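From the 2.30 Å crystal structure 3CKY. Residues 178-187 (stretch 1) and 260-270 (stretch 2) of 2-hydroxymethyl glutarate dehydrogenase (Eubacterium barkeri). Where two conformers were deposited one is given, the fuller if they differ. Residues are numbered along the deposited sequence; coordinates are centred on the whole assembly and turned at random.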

# COMPACT_ATOMS: atom_id res chain seq x y z
N ASN A 178 -16.44 5.59 -8.92
CA ASN A 178 -15.76 4.43 -9.52
C ASN A 178 -14.59 3.88 -8.72
O ASN A 178 -14.28 2.70 -8.80
N LEU A 179 -13.94 4.77 -7.98
CA LEU A 179 -12.95 4.43 -6.94
C LEU A 179 -13.57 3.51 -5.89
O LEU A 179 -12.99 2.52 -5.52
N LEU A 180 -14.76 3.87 -5.43
CA LEU A 180 -15.44 3.09 -4.40
C LEU A 180 -15.87 1.74 -4.93
O LEU A 180 -15.70 0.73 -4.23
N LEU A 181 -16.41 1.70 -6.16
CA LEU A 181 -16.72 0.44 -6.83
C LEU A 181 -15.50 -0.49 -6.87
O LEU A 181 -15.59 -1.66 -6.52
N GLY A 182 -14.36 0.05 -7.32
CA GLY A 182 -13.12 -0.71 -7.41
C GLY A 182 -12.61 -1.21 -6.07
O GLY A 182 -12.25 -2.38 -5.95
N CYS A 183 -12.59 -0.33 -5.08
CA CYS A 183 -12.18 -0.72 -3.73
C CYS A 183 -13.09 -1.80 -3.15
O CYS A 183 -12.61 -2.77 -2.56
N ASN A 184 -14.39 -1.61 -3.30
CA ASN A 184 -15.37 -2.52 -2.72
C ASN A 184 -15.23 -3.90 -3.33
O ASN A 184 -15.34 -4.90 -2.63
N MET A 185 -14.94 -3.94 -4.63
CA MET A 185 -14.73 -5.20 -5.32
C MET A 185 -13.44 -5.88 -4.88
O MET A 185 -13.43 -7.08 -4.58
N ALA A 186 -12.35 -5.13 -4.83
CA ALA A 186 -11.09 -5.66 -4.34
C ALA A 186 -11.24 -6.27 -2.92
O ALA A 186 -10.71 -7.34 -2.64
N SER A 187 -11.95 -5.57 -2.05
CA SER A 187 -12.20 -6.07 -0.70
C SER A 187 -13.04 -7.35 -0.72
O SER A 187 -12.76 -8.32 -0.02
N PRO A 260 -4.71 5.40 0.27
CA PRO A 260 -4.10 4.08 0.50
C PRO A 260 -4.95 2.89 0.03
O PRO A 260 -4.41 1.95 -0.55
N MET A 261 -6.24 2.89 0.32
CA MET A 261 -7.12 1.80 -0.11
C MET A 261 -7.22 1.73 -1.62
O MET A 261 -7.20 0.65 -2.20
N THR A 262 -7.35 2.89 -2.25
CA THR A 262 -7.40 2.98 -3.71
C THR A 262 -6.12 2.45 -4.32
O THR A 262 -6.18 1.69 -5.29
N ALA A 263 -4.99 2.88 -3.75
CA ALA A 263 -3.67 2.49 -4.22
C ALA A 263 -3.53 0.97 -4.18
O ALA A 263 -3.04 0.35 -5.15
N MET A 264 -3.97 0.37 -3.06
CA MET A 264 -3.82 -1.07 -2.94
C MET A 264 -4.78 -1.78 -3.89
O MET A 264 -4.37 -2.74 -4.55
N ALA A 265 -6.01 -1.30 -4.01
CA ALA A 265 -6.96 -1.86 -5.00
C ALA A 265 -6.35 -1.83 -6.40
O ALA A 265 -6.47 -2.77 -7.16
N THR A 266 -5.69 -0.73 -6.74
CA THR A 266 -5.09 -0.57 -8.07
C THR A 266 -4.08 -1.67 -8.35
O THR A 266 -4.07 -2.26 -9.45
N GLN A 267 -3.25 -1.98 -7.37
CA GLN A 267 -2.20 -2.99 -7.53
C GLN A 267 -2.75 -4.42 -7.58
O GLN A 267 -2.22 -5.27 -8.28
N ILE A 268 -3.84 -4.66 -6.85
CA ILE A 268 -4.52 -5.94 -6.91
C ILE A 268 -5.14 -6.16 -8.31
O ILE A 268 -4.98 -7.22 -8.90
N PHE A 269 -5.80 -5.14 -8.84
CA PHE A 269 -6.31 -5.21 -10.21
C PHE A 269 -5.18 -5.30 -11.25
O PHE A 269 -5.38 -5.90 -12.31
N GLU A 270 -4.02 -4.71 -10.97
CA GLU A 270 -2.86 -4.89 -11.84
C GLU A 270 -2.42 -6.35 -11.89
O GLU A 270 -2.02 -6.85 -12.93

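Two buried helices of 2-hydroxymethyl glutarate dehydrogenase cross at 64°, their axes approaching to 9.0 Å, and small residues, Gly182, Cys183, Ala186 and Ala265, lie at the crossing. The CA atoms of Cys183 and Ala265 lie 5.5 Å apart. Ala265 points toward the first helix and its CB is the central bump: it sits 4.1 Å from Cys183 CA, 3.9 Å from Ala186 CB and 4.3 Å from Gly182 O, so it fills a shallow hollow lined by these three residues. Ala186 returns the gesture, its CB pointing toward the second helix and lying 4.4 Å from Ile268 CD1 (chi1 m, chi2 t) and 4.3 Å from Phe269 CE2.

Phe269 leaves its backbone sideways, but with chi1 m its ring swings back to the first helix. Gly182 has no side chain, and the ring edge meets its backbone directly, with Gly182 O 3.3 Å from Phe269 CE2; that carbonyl also accepts the helical hydrogen bond from Ala186 N at 3.0 Å. Met185 (chi1 t, chi2 p) starts toward the second helix, lays its CG 4.0 Å from Phe269 CZ, also at the ring edge, then leads its end away.

On the other flank of Ala265, Cys183 (chi1 m) runs sideways and settles its sulfur over the turn of Met261 and Thr262. Cys183 SG is 3.7 Å from Thr262 CA and 4.2 Å from both Met261 CB and Ala265 CB. Leu179 (chi1 t, chi2 t) extends this side, its CG 3.4 Å from Thr262 OG1, a hydroxyl (chi1 m) hydrogen-bonded elsewhere in the structure. No hydrogen bond joins the two stretches; the contacts between their side chains are largely apolar. Thr266, pointing away, bonds within its own helix, Thr266 OG1 donating to Thr262 O at 2.7 Å.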

# COMPACT_ATOMS: atom_id res chain seq x y z
CB ASN A 178 -15.26 4.80 -10.91
CG ASN A 178 -16.40 5.07 -11.88
OD1 ASN A 178 -17.57 4.90 -11.55
ND2 ASN A 178 -16.06 5.53 -13.06
CB LEU A 179 -12.48 5.75 -6.31
CG LEU A 179 -11.68 5.95 -5.03
CD1 LEU A 179 -11.44 7.47 -4.88
CD2 LEU A 179 -12.34 5.36 -3.77
CB LEU A 180 -16.64 3.86 -3.84
CG LEU A 180 -16.27 5.08 -2.98
CD1 LEU A 180 -17.51 5.94 -2.70
CD2 LEU A 180 -15.60 4.61 -1.68
CB LEU A 181 -17.21 0.69 -8.27
CG LEU A 181 -17.52 -0.54 -9.14
CD1 LEU A 181 -18.58 -1.47 -8.44
CD2 LEU A 181 -18.00 -0.13 -10.53
CB CYS A 183 -12.17 0.49 -2.80
SG CYS A 183 -10.83 1.69 -3.07
CB ASN A 184 -16.80 -1.97 -2.91
CG ASN A 184 -17.06 -0.70 -2.13
OD1 ASN A 184 -16.27 -0.31 -1.26
ND2 ASN A 184 -18.17 -0.05 -2.42
CB MET A 185 -14.72 -4.99 -6.82
CG MET A 185 -14.47 -6.28 -7.66
SD MET A 185 -15.79 -7.52 -7.58
CE MET A 185 -15.00 -8.87 -6.70
CB ALA A 186 -9.99 -4.56 -4.36
CB SER A 187 -12.91 -5.00 0.14
OG SER A 187 -12.15 -3.80 0.23
CB PRO A 260 -3.89 4.04 2.02
CG PRO A 260 -4.79 5.08 2.58
CD PRO A 260 -4.87 6.15 1.53
CB MET A 261 -8.53 1.97 0.48
CG MET A 261 -8.58 1.93 1.99
SD MET A 261 -8.10 0.37 2.71
CE MET A 261 -9.53 -0.67 2.29
CB THR A 262 -7.61 4.44 -4.15
OG1 THR A 262 -8.82 4.95 -3.55
CG2 THR A 262 -7.69 4.55 -5.67
CB ALA A 263 -2.59 3.15 -3.37
CB MET A 264 -3.96 -1.56 -1.48
CG MET A 264 -2.71 -1.31 -0.58
SD MET A 264 -1.07 -1.36 -1.38
CE MET A 264 -1.06 -3.04 -1.98
CB ALA A 265 -8.30 -1.10 -4.98
CB THR A 266 -4.45 0.84 -8.20
OG1 THR A 266 -5.44 1.84 -7.89
CG2 THR A 266 -3.86 1.07 -9.61
CB GLN A 267 -1.13 -2.84 -6.43
CG GLN A 267 -0.35 -1.54 -6.49
CD GLN A 267 0.18 -1.17 -7.88
OE1 GLN A 267 0.16 0.01 -8.27
NE2 GLN A 267 0.65 -2.15 -8.64
CB ILE A 268 -5.60 -6.05 -5.79
CG1 ILE A 268 -4.93 -5.99 -4.41
CG2 ILE A 268 -6.41 -7.38 -5.93
CD1 ILE A 268 -5.91 -5.79 -3.27
CB PHE A 269 -7.22 -4.03 -10.55
CG PHE A 269 -8.60 -4.16 -10.00
CD1 PHE A 269 -9.48 -5.09 -10.52
CD2 PHE A 269 -9.03 -3.35 -8.96
CE1 PHE A 269 -10.79 -5.21 -10.04
CE2 PHE A 269 -10.31 -3.45 -8.46
CZ PHE A 269 -11.20 -4.39 -9.01
CB GLU A 270 -1.68 -4.01 -11.42
CG GLU A 270 -0.55 -3.98 -12.43
CD GLU A 270 -1.02 -3.53 -13.80
OE1 GLU A 270 -1.38 -2.34 -13.95
OE2 GLU A 270 -1.06 -4.36 -14.72